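Local coordinates for exopolysaccharide biosynthesis protein (Pantoea stewartii subsp. stewartii DC283, PDB 6TGF) that modifies the glycan of biofilms, probably as a hydrolase, with a parallel beta-helix fold like that of bacteriophage tailspikes, at residues 320-324 and 325-329. Numbering follows the deposited sequence.
With EDO (1,2-ethanediol), chain C.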
loop_
_atom_site.group_PDB
_atom_site.type_symbol
_atom_site.label_atom_id
_atom_site.label_comp_id
_atom_site.label_asym_id
_atom_site.label_seq_id
_atom_site.Cartn_x
_atom_site.Cartn_y
_atom_site.Cartn_z
ATOM N N PHE B 320 10.894 24.549 -10.889
ATOM C CA PHE B 320 10.478 23.880 -12.151
ATOM C C PHE B 320 9.065 24.332 -12.543
ATOM O O PHE B 320 8.115 24.057 -11.787
ATOM C CB PHE B 320 10.557 22.360 -11.988
ATOM C CG PHE B 320 11.894 21.863 -11.502
ATOM C CD1 PHE B 320 13.042 22.078 -12.250
ATOM C CD2 PHE B 320 12.010 21.187 -10.296
ATOM C CE1 PHE B 320 14.275 21.628 -11.803
ATOM C CE2 PHE B 320 13.243 20.735 -9.853
ATOM C CZ PHE B 320 14.373 20.956 -10.606
ATOM N N GLU B 321 8.943 25.010 -13.690
ATOM C CA GLU B 321 7.653 25.411 -14.318
ATOM C C GLU B 321 7.369 24.475 -15.497
ATOM O O GLU B 321 7.799 24.793 -16.622
ATOM C CB GLU B 321 7.706 26.865 -14.792
ATOM C CG GLU B 321 7.678 27.875 -13.664
ATOM C CD GLU B 321 6.305 28.153 -13.079
ATOM O OE1 GLU B 321 5.359 27.401 -13.389
ATOM O OE2 GLU B 321 6.184 29.130 -12.314
ATOM N N VAL B 322 6.670 23.365 -15.244
ATOM C CA VAL B 322 6.409 22.291 -16.247
ATOM C C VAL B 322 4.967 22.414 -16.750
ATOM O O VAL B 322 4.141 23.038 -16.059
ATOM C CB VAL B 322 6.691 20.891 -15.667
ATOM C CG1 VAL B 322 8.084 20.806 -15.064
ATOM C CG2 VAL B 322 5.644 20.459 -14.649
ATOM N N SER B 323 4.700 21.838 -17.924
ATOM C CA SER B 323 3.357 21.711 -18.548
ATOM C C SER B 323 3.284 20.373 -19.293
ATOM O O SER B 323 3.471 20.368 -20.527
ATOM C CB SER B 323 3.065 22.882 -19.453
ATOM O OG SER B 323 1.804 22.729 -20.088
ATOM N N ALA B 324 3.036 19.285 -18.555
ATOM C CA ALA B 324 2.999 17.892 -19.059
ATOM C C ALA B 324 1.764 17.163 -18.515
ATOM O O ALA B 324 1.315 17.505 -17.403
ATOM C CB ALA B 324 4.272 17.180 -18.672
ATOM N N ARG B 325 1.245 16.191 -19.276
ATOM C CA ARG B 325 0.089 15.339 -18.883
ATOM C C ARG B 325 0.531 14.373 -17.776
ATOM O O ARG B 325 -0.233 14.198 -16.810
ATOM C CB ARG B 325 -0.468 14.578 -20.090
ATOM C CG ARG B 325 -1.707 13.747 -19.780
ATOM C CD ARG B 325 -2.426 13.255 -21.022
ATOM N NE ARG B 325 -3.556 12.377 -20.740
ATOM C CZ ARG B 325 -4.756 12.771 -20.315
ATOM N NH1 ARG B 325 -5.012 14.050 -20.088
ATOM N NH2 ARG B 325 -5.704 11.872 -20.105
ATOM N N TRP B 326 1.717 13.771 -17.922
ATOM C CA TRP B 326 2.322 12.829 -16.941
ATOM C C TRP B 326 3.562 13.467 -16.308
ATOM O O TRP B 326 4.425 13.958 -17.063
ATOM C CB TRP B 326 2.657 11.490 -17.611
ATOM C CG TRP B 326 1.452 10.665 -17.938
ATOM C CD1 TRP B 326 0.751 9.857 -17.089
ATOM C CD2 TRP B 326 0.800 10.563 -19.215
ATOM N NE1 TRP B 326 -0.291 9.263 -17.746
ATOM C CE2 TRP B 326 -0.287 9.676 -19.053
ATOM C CE3 TRP B 326 1.024 11.131 -20.474
ATOM C CZ2 TRP B 326 -1.141 9.347 -20.104
ATOM C CZ3 TRP B 326 0.179 10.804 -21.513
ATOM C CH2 TRP B 326 -0.889 9.925 -21.328
ATOM N N VAL B 327 3.634 13.457 -14.972
ATOM C CA VAL B 327 4.749 14.046 -14.170
ATOM C C VAL B 327 5.147 13.047 -13.076
ATOM O O VAL B 327 4.244 12.523 -12.396
ATOM C CB VAL B 327 4.356 15.413 -13.575
ATOM C CG1 VAL B 327 5.465 16.002 -12.715
ATOM C CG2 VAL B 327 3.950 16.402 -14.657
ATOM N N GLU B 328 6.454 12.802 -12.929
ATOM C CA GLU B 328 7.053 11.948 -11.867
ATOM C C GLU B 328 8.189 12.730 -11.191
ATOM O O GLU B 328 9.159 13.083 -11.892
ATOM C CB GLU B 328 7.553 10.626 -12.455
ATOM C CG GLU B 328 6.495 9.868 -13.244
ATOM C CD GLU B 328 6.936 8.529 -13.817
ATOM O OE1 GLU B 328 8.112 8.410 -14.220
ATOM O OE2 GLU B 328 6.098 7.604 -13.861
ATOM N N ILE B 329 8.046 13.017 -9.892
ATOM C CA ILE B 329 9.110 13.601 -9.018
ATOM C C ILE B 329 9.437 12.575 -7.929
ATOM O O ILE B 329 8.489 12.110 -7.268
ATOM C CB ILE B 329 8.674 14.944 -8.395
ATOM C CG1 ILE B 329 7.934 15.839 -9.392
ATOM C CG2 ILE B 329 9.870 15.658 -7.784
ATOM C CD1 ILE B 329 7.466 17.150 -8.800
HETATM C C1 EDO C . -4.682 8.113 -21.904
HETATM O O1 EDO C . -4.575 8.915 -20.744
HETATM C C2 EDO C . -3.368 7.606 -22.383
HETATM O O2 EDO C . -3.430 6.368 -23.069
#
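Val327 meets Val322 and Ala324 on the inner side of a corner in the chain. Its CG1 lies anti to the backbone N (chi1 178°), which leaves CG2 beside that N and facing back toward the preceding strand. CG2 of Val327 lies 4.1 Å from CB of Ala324 and 4.0 Å from the carbonyl O of Ala324. CG2 of Val322 is more loosely placed, 4.4 Å from CG2 of Val327. The contact between the three side chains is apolar. Ala324 is buried, and its carbonyl O accepts a hydrogen bond from ND2 of Asn350.

The chain bends at Arg325 and Trp326, and both side chains leave on the outer side. CB of Arg325 lies 3.8 Å from C of Ala324. CG of Arg325 rests 3.8 Å above one face of the Trp326 ring, offset toward the rim. The chain is extended from CG to NE and carries the guanidinium outward, with CH2 of Trp326 at its edge. NE of Arg325 is 3.6 Å from O1 of a 1,2-ethanediol. At the tip, NH2 of Arg325 donates a nearly straight hydrogen bond (165°) to O1 of the 1,2-ethanediol, 3.2 Å away. The diol probably comes from the crystallisation liquor. Its C2 also touches the indole edge, 3.6 Å from CZ2 of Trp326.

The corner is characteristic of a parallel beta-helix, where each coil turns from one face to the next. Strand 318-324 runs beside 283-284 and 346-350 on one face, while 327-330 lies between 290-296 and 356-366 on another. Outside, the Trp326 ring stacks with Phe357 and meets Tyr304 and Phe305 of the second subunit edge-to-face, placing this corner at the subunit interface.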